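Local coordinates for protein MDM10 isoform 1 (PDB 7BTX) that helps tether the endoplasmic reticulum to mitochondria as part of the ERMES complex and takes part in late assembly of the TOM complex of the mitochondrial outer membrane, at residues I39-H44 and S62-I67; H44-N49 and Q488-T493; A442-V447 and A483-Q488. All coordinates share one frame; numbering follows the deposited sequence.

Interaction 1: residues I39-H44 and S62-I67; sequences IPSAIH and STRSRI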
loop_
_atom_site.group_PDB
_atom_site.type_symbol
_atom_site.label_atom_id
_atom_site.label_comp_id
_atom_site.label_asym_id
_atom_site.label_seq_id
_atom_site.Cartn_x
_atom_site.Cartn_y
_atom_site.Cartn_z
ATOM N N ILE D 39 -8.516 8.577 -21.586
ATOM C CA ILE D 39 -7.064 8.516 -21.722
ATOM C C ILE D 39 -6.508 7.702 -20.560
ATOM O O ILE D 39 -6.916 7.920 -19.411
ATOM C CB ILE D 39 -6.457 9.928 -21.757
ATOM C CG1 ILE D 39 -6.993 10.710 -22.952
ATOM C CG2 ILE D 39 -4.946 9.880 -21.813
ATOM C CD1 ILE D 39 -6.832 10.007 -24.248
ATOM N N PRO D 40 -5.611 6.746 -20.805
ATOM C CA PRO D 40 -4.961 6.044 -19.697
ATOM C C PRO D 40 -4.043 6.972 -18.920
ATOM O O PRO D 40 -3.474 7.919 -19.464
ATOM C CB PRO D 40 -4.168 4.938 -20.399
ATOM C CG PRO D 40 -4.779 4.815 -21.741
ATOM C CD PRO D 40 -5.231 6.176 -22.106
ATOM N N SER D 41 -3.908 6.697 -17.624
ATOM C CA SER D 41 -3.163 7.573 -16.729
ATOM C C SER D 41 -1.867 6.939 -16.235
ATOM O O SER D 41 -1.098 7.580 -15.515
ATOM C CB SER D 41 -4.033 7.985 -15.546
ATOM O OG SER D 41 -4.466 6.850 -14.822
ATOM N N ALA D 42 -1.605 5.694 -16.627
ATOM C CA ALA D 42 -0.408 4.968 -16.223
ATOM C C ALA D 42 -0.227 3.807 -17.185
ATOM O O ALA D 42 -1.089 3.539 -18.025
ATOM C CB ALA D 42 -0.502 4.450 -14.793
ATOM N N ILE D 43 0.903 3.113 -17.053
ATOM C CA ILE D 43 1.113 1.889 -17.817
ATOM C C ILE D 43 0.277 0.780 -17.201
ATOM O O ILE D 43 0.359 0.520 -15.997
ATOM C CB ILE D 43 2.599 1.510 -17.849
ATOM C CG1 ILE D 43 3.460 2.748 -18.079
ATOM C CG2 ILE D 43 2.851 0.471 -18.919
ATOM C CD1 ILE D 43 3.297 3.362 -19.442
ATOM N N HIS D 44 -0.532 0.122 -18.025
ATOM C CA HIS D 44 -1.559 -0.788 -17.535
ATOM C C HIS D 44 -1.560 -2.033 -18.402
ATOM O O HIS D 44 -1.706 -1.936 -19.621
ATOM C CB HIS D 44 -2.927 -0.106 -17.548
ATOM C CG HIS D 44 -4.015 -0.912 -16.918
ATOM N ND1 HIS D 44 -4.435 -0.707 -15.622
ATOM C CD2 HIS D 44 -4.782 -1.914 -17.408
ATOM C CE1 HIS D 44 -5.404 -1.557 -15.335
ATOM N NE2 HIS D 44 -5.635 -2.300 -16.402
ATOM N N SER D 62 -1.427 -2.422 -12.948
ATOM C CA SER D 62 -0.819 -1.214 -13.465
ATOM C C SER D 62 0.378 -0.846 -12.605
ATOM O O SER D 62 0.777 -1.583 -11.705
ATOM C CB SER D 62 -1.836 -0.074 -13.510
ATOM O OG SER D 62 -2.283 0.254 -12.211
ATOM N N THR D 63 0.974 0.305 -12.908
ATOM C CA THR D 63 1.973 0.862 -12.006
ATOM C C THR D 63 1.308 1.454 -10.772
ATOM O O THR D 63 1.809 1.306 -9.653
ATOM C CB THR D 63 2.809 1.914 -12.727
ATOM O OG1 THR D 63 1.989 3.045 -13.030
ATOM C CG2 THR D 63 3.380 1.349 -14.014
ATOM N N ARG D 64 0.169 2.118 -10.957
ATOM C CA ARG D 64 -0.558 2.731 -9.853
ATOM C C ARG D 64 -1.219 1.687 -8.965
ATOM O O ARG D 64 -1.253 1.838 -7.740
ATOM C CB ARG D 64 -1.620 3.696 -10.382
ATOM C CG ARG D 64 -1.068 4.875 -11.156
ATOM C CD ARG D 64 -0.604 5.995 -10.241
ATOM N NE ARG D 64 0.043 7.071 -10.988
ATOM C CZ ARG D 64 -0.603 8.064 -11.590
ATOM N NH1 ARG D 64 0.076 8.994 -12.244
ATOM N NH2 ARG D 64 -1.926 8.134 -11.539
ATOM N N SER D 65 -1.739 0.626 -9.572
ATOM C CA SER D 65 -2.478 -0.386 -8.829
ATOM C C SER D 65 -1.947 -1.779 -9.136
ATOM O O SER D 65 -1.668 -2.102 -10.293
ATOM C CB SER D 65 -3.968 -0.303 -9.148
ATOM O OG SER D 65 -4.690 -1.291 -8.439
ATOM N N ARG D 66 -1.809 -2.608 -8.111
ATOM C CA ARG D 66 -1.252 -3.956 -8.260
ATOM C C ARG D 66 -2.345 -4.913 -8.751
ATOM O O ARG D 66 -3.417 -4.463 -9.172
ATOM C CB ARG D 66 -0.576 -4.346 -6.971
ATOM C CG ARG D 66 -1.305 -3.940 -5.718
ATOM C CD ARG D 66 -0.363 -4.077 -4.546
ATOM N NE ARG D 66 0.075 -5.460 -4.421
ATOM C CZ ARG D 66 1.227 -5.841 -3.887
ATOM N NH1 ARG D 66 2.080 -4.940 -3.426
ATOM N NH2 ARG D 66 1.529 -7.128 -3.826
ATOM N N ILE D 67 -2.066 -6.219 -8.708
ATOM C CA ILE D 67 -2.798 -7.256 -9.432
ATOM C C ILE D 67 -4.252 -7.328 -8.979
ATOM O O ILE D 67 -4.540 -7.458 -7.785
ATOM C CB ILE D 67 -2.109 -8.628 -9.270
ATOM C CG1 ILE D 67 -0.680 -8.552 -9.806
ATOM C CG2 ILE D 67 -2.910 -9.732 -9.947
ATOM C CD1 ILE D 67 0.015 -9.872 -9.942
#
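His44 and Ser62 face each other as an antiparallel non-hydrogen-bonded pair, their CA atoms 4.2 Å apart and their side chains on the same face of the sheet. The imidazole comes up to Ser62 obliquely: chi1 (-173°) sets CG anti to the backbone N, and from there ND1 lies 3.4 Å from Ser62 CB, so that the methylene, not the hydroxyl, does the touching. Next to this pair Ile43 presents its carbonyl to the other segment, and Thr63 N donates to Ile43 O at 3.2 Å. Thr63 lays its methyl CG2 against Ile43 CB, while its OG1 meets the methyl of Ala42 at 3.4 Å. That same methyl also touches CG of Arg64, whose chain bends at chi2, and the guanidinium places one face, toward its rim, over Ser41 O. Ser62 OG, set between the backbone N and the carbonyl carbon, accepts from Ser65 N at 2.7 Å, and Ser62 N donates in turn to Ser65 O. An alanine in place of this serine would probably leave Ser65 N without its side-chain acceptor and the turn less firmly pinned, although the contact of CB with the histidine would remain. The arrangement is an ST motif in the turn that leads from strand 55-62 to strand 68-76, at the open end of the β-hairpin of strands 44-48 and 55-62.

Interaction 2: residues H44-N49 and Q488-T493; sequences HLQISN and QFQYST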
loop_
_atom_site.group_PDB
_atom_site.type_symbol
_atom_site.label_atom_id
_atom_site.label_comp_id
_atom_site.label_asym_id
_atom_site.label_seq_id
_atom_site.Cartn_x
_atom_site.Cartn_y
_atom_site.Cartn_z
ATOM N N HIS D 44 -0.532 0.122 -18.025
ATOM C CA HIS D 44 -1.559 -0.788 -17.535
ATOM C C HIS D 44 -1.560 -2.033 -18.402
ATOM O O HIS D 44 -1.706 -1.936 -19.621
ATOM C CB HIS D 44 -2.927 -0.106 -17.548
ATOM C CG HIS D 44 -4.015 -0.912 -16.918
ATOM N ND1 HIS D 44 -4.435 -0.707 -15.622
ATOM C CD2 HIS D 44 -4.782 -1.914 -17.408
ATOM C CE1 HIS D 44 -5.404 -1.557 -15.335
ATOM N NE2 HIS D 44 -5.635 -2.300 -16.402
ATOM N N LEU D 45 -1.392 -3.197 -17.784
ATOM C CA LEU D 45 -1.395 -4.465 -18.494
ATOM C C LEU D 45 -2.648 -5.243 -18.128
ATOM O O LEU D 45 -3.202 -5.071 -17.043
ATOM C CB LEU D 45 -0.155 -5.301 -18.172
ATOM C CG LEU D 45 1.187 -4.935 -18.810
ATOM C CD1 LEU D 45 1.885 -3.783 -18.103
ATOM C CD2 LEU D 45 2.088 -6.140 -18.860
ATOM N N GLN D 46 -3.094 -6.097 -19.044
ATOM C CA GLN D 46 -4.307 -6.868 -18.825
ATOM C C GLN D 46 -4.266 -8.122 -19.681
ATOM O O GLN D 46 -3.905 -8.062 -20.852
ATOM C CB GLN D 46 -5.558 -6.045 -19.142
ATOM C CG GLN D 46 -6.842 -6.841 -19.103
ATOM C CD GLN D 46 -8.065 -5.983 -19.021
ATOM O OE1 GLN D 46 -7.977 -4.760 -18.969
ATOM N NE2 GLN D 46 -9.224 -6.617 -19.005
ATOM N N ILE D 47 -4.621 -9.255 -19.089
ATOM C CA ILE D 47 -4.758 -10.506 -19.819
ATOM C C ILE D 47 -6.091 -11.129 -19.434
ATOM O O ILE D 47 -6.449 -11.159 -18.254
ATOM C CB ILE D 47 -3.565 -11.451 -19.554
ATOM C CG1 ILE D 47 -3.825 -12.860 -20.092
ATOM C CG2 ILE D 47 -3.163 -11.429 -18.091
ATOM C CD1 ILE D 47 -2.587 -13.666 -20.302
ATOM N N SER D 48 -6.848 -11.570 -20.434
ATOM C CA SER D 48 -8.156 -12.166 -20.235
ATOM C C SER D 48 -8.186 -13.545 -20.873
ATOM O O SER D 48 -7.417 -13.846 -21.784
ATOM C CB SER D 48 -9.264 -11.287 -20.816
ATOM O OG SER D 48 -10.529 -11.899 -20.661
ATOM N N ASN D 49 -9.098 -14.381 -20.394
ATOM C CA ASN D 49 -8.981 -15.819 -20.583
ATOM C C ASN D 49 -10.370 -16.429 -20.700
ATOM O O ASN D 49 -11.368 -15.725 -20.861
ATOM C CB ASN D 49 -8.212 -16.434 -19.409
ATOM C CG ASN D 49 -7.276 -17.513 -19.833
ATOM O OD1 ASN D 49 -6.669 -17.443 -20.895
ATOM N ND2 ASN D 49 -7.169 -18.543 -19.015
ATOM N N GLN D 488 -1.557 1.293 -22.539
ATOM C CA GLN D 488 -2.432 0.225 -22.081
ATOM C C GLN D 488 -2.270 -1.024 -22.931
ATOM O O GLN D 488 -2.853 -1.125 -24.012
ATOM C CB GLN D 488 -3.881 0.696 -22.098
ATOM C CG GLN D 488 -4.873 -0.304 -21.572
ATOM C CD GLN D 488 -5.968 0.349 -20.772
ATOM O OE1 GLN D 488 -5.929 1.548 -20.514
ATOM N NE2 GLN D 488 -6.955 -0.436 -20.368
ATOM N N PHE D 489 -1.473 -1.976 -22.461
ATOM C CA PHE D 489 -1.314 -3.243 -23.150
ATOM C C PHE D 489 -2.404 -4.211 -22.710
ATOM O O PHE D 489 -2.896 -4.155 -21.582
ATOM C CB PHE D 489 0.062 -3.849 -22.875
ATOM C CG PHE D 489 1.209 -2.913 -23.135
ATOM C CD1 PHE D 489 1.725 -2.123 -22.120
ATOM C CD2 PHE D 489 1.784 -2.841 -24.390
ATOM C CE1 PHE D 489 2.779 -1.268 -22.360
ATOM C CE2 PHE D 489 2.841 -1.989 -24.633
ATOM C CZ PHE D 489 3.336 -1.204 -23.617
ATOM N N GLN D 490 -2.775 -5.112 -23.613
ATOM C CA GLN D 490 -3.930 -5.961 -23.365
ATOM C C GLN D 490 -3.853 -7.189 -24.253
ATOM O O GLN D 490 -3.561 -7.074 -25.441
ATOM C CB GLN D 490 -5.227 -5.190 -23.625
ATOM C CG GLN D 490 -6.468 -6.030 -23.701
ATOM C CD GLN D 490 -7.704 -5.200 -23.532
ATOM O OE1 GLN D 490 -7.657 -4.115 -22.958
ATOM N NE2 GLN D 490 -8.824 -5.697 -24.035
ATOM N N TYR D 491 -4.105 -8.355 -23.670
ATOM C CA TYR D 491 -4.176 -9.612 -24.395
ATOM C C TYR D 491 -5.458 -10.332 -24.001
ATOM O O TYR D 491 -5.920 -10.223 -22.866
ATOM C CB TYR D 491 -2.953 -10.485 -24.098
ATOM C CG TYR D 491 -2.952 -11.814 -24.798
ATOM C CD1 TYR D 491 -2.794 -11.894 -26.167
ATOM C CD2 TYR D 491 -3.104 -12.991 -24.089
ATOM C CE1 TYR D 491 -2.795 -13.108 -26.814
ATOM C CE2 TYR D 491 -3.108 -14.209 -24.724
ATOM C CZ TYR D 491 -2.953 -14.260 -26.086
ATOM O OH TYR D 491 -2.951 -15.471 -26.727
ATOM N N SER D 492 -6.058 -11.039 -24.954
ATOM C CA SER D 492 -7.308 -11.736 -24.688
ATOM C C SER D 492 -7.455 -12.898 -25.651
ATOM O O SER D 492 -6.977 -12.849 -26.784
ATOM C CB SER D 492 -8.520 -10.812 -24.810
ATOM O OG SER D 492 -8.568 -9.892 -23.737
ATOM N N THR D 493 -8.133 -13.939 -25.189
ATOM C CA THR D 493 -8.351 -15.123 -26.000
ATOM C C THR D 493 -9.700 -15.747 -25.664
ATOM O O THR D 493 -10.371 -15.324 -24.727
ATOM C CB THR D 493 -7.229 -16.150 -25.797
ATOM O OG1 THR D 493 -7.244 -17.095 -26.870
ATOM C CG2 THR D 493 -7.397 -16.880 -24.480
ATOM O OXT THR D 493 -10.166 -16.672 -26.327
#
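Ile47 and Tyr491 pair in parallel at the firm centre of this contact, where two main-chain bonds grip one residue. Tyr491 N donates to Gln46 O at 2.8 Å, and Ser48 N donates back to Tyr491 O at 2.9 Å. Tyr491 is thus held at both its N-H and its carbonyl by the residues flanking Ile47, as parallel strands require. Tyr491 CG is anti to the backbone N (chi1 179°), and Ile47 CD1 meets the phenol ring at its edge, 3.9 Å from CD2, the two side chains crossing obliquely. Leu45 CD1 and Phe489 CD1 continue this apolar row more distantly, at 4.3 Å. On the face of Gln46 and Gln490 the polar side chains keep more distance, except where Ser48 CB meets Ser492 OG at 3.3 Å. The two glutamines point the same way, amide planes 28° apart, yet their OE1 atoms remain 4.1 Å from each other; His44 and Gln488 also lie side by side, planes 43° apart. The end bonds are weaker: Phe489 N to His44 O is bent, and Thr493 N to Ser48 O is long at 3.5 Å, at exposed Thr493, the C-terminal residue. This pairing joins first strand 44-48 to last strand 491-492, as at the seam of mitochondrial β-barrels. Cohesion therefore rests on backbone amides around Tyr491, with an apolar row on one face and polar side chains, not mutually bonded, on the other.

Interaction 3: residues A442-V447 and A483-Q488; sequences AGTELV and AKFGIQ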
loop_
_atom_site.group_PDB
_atom_site.type_symbol
_atom_site.label_atom_id
_atom_site.label_comp_id
_atom_site.label_asym_id
_atom_site.label_seq_id
_atom_site.Cartn_x
_atom_site.Cartn_y
_atom_site.Cartn_z
ATOM N N ALA D 442 -2.080 3.637 -26.553
ATOM C CA ALA D 442 -1.304 4.766 -26.061
ATOM C C ALA D 442 -2.110 6.047 -26.208
ATOM O O ALA D 442 -2.787 6.248 -27.217
ATOM C CB ALA D 442 0.014 4.895 -26.820
ATOM N N GLY D 443 -2.035 6.914 -25.205
ATOM C CA GLY D 443 -2.797 8.142 -25.257
ATOM C C GLY D 443 -2.339 9.215 -24.297
ATOM O O GLY D 443 -1.957 8.918 -23.166
ATOM N N THR D 444 -2.386 10.472 -24.727
ATOM C CA THR D 444 -1.957 11.597 -23.911
ATOM C C THR D 444 -3.008 12.695 -23.932
ATOM O O THR D 444 -3.942 12.683 -24.734
ATOM C CB THR D 444 -0.617 12.164 -24.388
ATOM O OG1 THR D 444 -0.195 13.198 -23.493
ATOM C CG2 THR D 444 -0.746 12.736 -25.776
ATOM N N GLU D 445 -2.836 13.652 -23.030
ATOM C CA GLU D 445 -3.673 14.836 -22.954
ATOM C C GLU D 445 -2.767 16.045 -22.784
ATOM O O GLU D 445 -1.751 15.970 -22.093
ATOM C CB GLU D 445 -4.663 14.743 -21.794
ATOM C CG GLU D 445 -5.688 15.853 -21.764
ATOM C CD GLU D 445 -6.629 15.750 -20.588
ATOM O OE1 GLU D 445 -6.365 14.935 -19.685
ATOM O OE2 GLU D 445 -7.638 16.483 -20.565
ATOM N N LEU D 446 -3.105 17.147 -23.437
ATOM C CA LEU D 446 -2.342 18.374 -23.305
ATOM C C LEU D 446 -3.243 19.459 -22.738
ATOM O O LEU D 446 -4.465 19.373 -22.820
ATOM C CB LEU D 446 -1.758 18.808 -24.651
ATOM C CG LEU D 446 -1.081 17.705 -25.465
ATOM C CD1 LEU D 446 -0.590 18.239 -26.787
ATOM C CD2 LEU D 446 0.064 17.104 -24.698
ATOM N N VAL D 447 -2.634 20.468 -22.124
ATOM C CA VAL D 447 -3.349 21.635 -21.620
ATOM C C VAL D 447 -2.622 22.870 -22.128
ATOM O O VAL D 447 -1.429 23.042 -21.864
ATOM C CB VAL D 447 -3.438 21.647 -20.083
ATOM C CG1 VAL D 447 -3.985 22.967 -19.602
ATOM C CG2 VAL D 447 -4.319 20.520 -19.589
ATOM N N ALA D 483 -0.424 16.669 -19.383
ATOM C CA ALA D 483 -1.014 15.964 -18.256
ATOM C C ALA D 483 -1.478 14.573 -18.674
ATOM O O ALA D 483 -1.985 14.381 -19.778
ATOM C CB ALA D 483 -2.187 16.756 -17.690
ATOM N N LYS D 484 -1.314 13.607 -17.766
ATOM C CA LYS D 484 -1.743 12.204 -17.850
ATOM C C LYS D 484 -1.462 11.479 -19.170
ATOM O O LYS D 484 -2.382 11.128 -19.911
ATOM C CB LYS D 484 -3.228 12.029 -17.449
ATOM C CG LYS D 484 -4.340 12.866 -18.081
ATOM C CD LYS D 484 -5.684 12.504 -17.477
ATOM C CE LYS D 484 -5.940 11.004 -17.530
ATOM N NZ LYS D 484 -7.092 10.599 -16.679
ATOM N N PHE D 485 -0.191 11.254 -19.476
ATOM C CA PHE D 485 0.178 10.244 -20.456
ATOM C C PHE D 485 -0.174 8.850 -19.930
ATOM O O PHE D 485 -0.270 8.623 -18.723
ATOM C CB PHE D 485 1.675 10.341 -20.769
ATOM C CG PHE D 485 2.136 9.423 -21.868
ATOM C CD1 PHE D 485 1.800 9.672 -23.190
ATOM C CD2 PHE D 485 2.894 8.299 -21.575
ATOM C CE1 PHE D 485 2.216 8.827 -24.201
ATOM C CE2 PHE D 485 3.315 7.449 -22.580
ATOM C CZ PHE D 485 2.974 7.715 -23.895
ATOM N N GLY D 486 -0.376 7.909 -20.850
ATOM C CA GLY D 486 -0.625 6.534 -20.462
ATOM C C GLY D 486 -0.597 5.534 -21.597
ATOM O O GLY D 486 -1.007 5.846 -22.713
ATOM N N ILE D 487 -0.100 4.330 -21.328
ATOM C CA ILE D 487 -0.116 3.235 -22.287
ATOM C C ILE D 487 -0.946 2.105 -21.679
ATOM O O ILE D 487 -1.064 1.981 -20.462
ATOM C CB ILE D 487 1.312 2.772 -22.663
ATOM C CG1 ILE D 487 2.196 3.978 -22.967
ATOM C CG2 ILE D 487 1.331 1.920 -23.916
ATOM C CD1 ILE D 487 3.648 3.642 -23.196
ATOM N N GLN D 488 -1.557 1.293 -22.539
ATOM C CA GLN D 488 -2.432 0.225 -22.081
ATOM C C GLN D 488 -2.270 -1.024 -22.931
ATOM O O GLN D 488 -2.853 -1.125 -24.012
ATOM C CB GLN D 488 -3.881 0.696 -22.098
ATOM C CG GLN D 488 -4.873 -0.304 -21.572
ATOM C CD GLN D 488 -5.968 0.349 -20.772
ATOM O OE1 GLN D 488 -5.929 1.548 -20.514
ATOM N NE2 GLN D 488 -6.955 -0.436 -20.368
#
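Gly443 and Gly486 exchange two backbone hydrogen bonds, an antiparallel hydrogen-bonded pair with CA atoms 5.5 Å apart. Gly443 N reaches Gly486 O at 2.9 Å, and Gly486 N returns to Gly443 O at 3.0 Å, the second less straight at the hydrogen (131°). Beside this pair the phenyl ring of Phe485 turns its edge to Thr444, CD1 lying 3.7 Å from CB, which sits near the ring plane. Further along, Glu445 CG is anti to the backbone N (chi1 -172°), and the extended side chain passes that of Lys484 at a slant, OE1 touching the aliphatic CG at 3.3 Å. The charged ends stay apart, with Glu445 OE1 5.3 Å from Lys484 NZ. Lys484 has a left-handed backbone conformation, and past it the pairing slackens to one weak bond from Glu445 N to Ala483 O. The run before strand 491-492 thus lies antiparallel on one edge of strand 439-447. The other edge is set by strand 426-434: Ala442, Thr444 and Leu446 bond through their backbones to Trp431, Leu429 and Leu427, and Glu445 also packs against Thr426 and Lys428. Association depends chiefly on main-chain amides at the two glycines, and the opposite charges nearby would probably add only a longer-range attraction.

In the fold
The three contacts cluster where the first and last strands meet. Interaction 1 joins the start of strand 44-48 to the end of strand 55-62 and shares His44 with interaction 2, their centres about 12 Å apart; along the chain their segments alternate. Interaction 3, about 12 Å from interaction 1 and about 19 Å from interaction 2, falls within the span between the segments of interaction 2, with which it shares Gln488, and holds the run leading into strand 491-492 against strand 439-447. A probable hydrogen bond from His44 N to Ile487 O ties all three. An otherwise antiparallel strand order is closed by a parallel first-to-last pairing, the seam characteristic of mitochondrial β-barrels such as VDAC and Tom40.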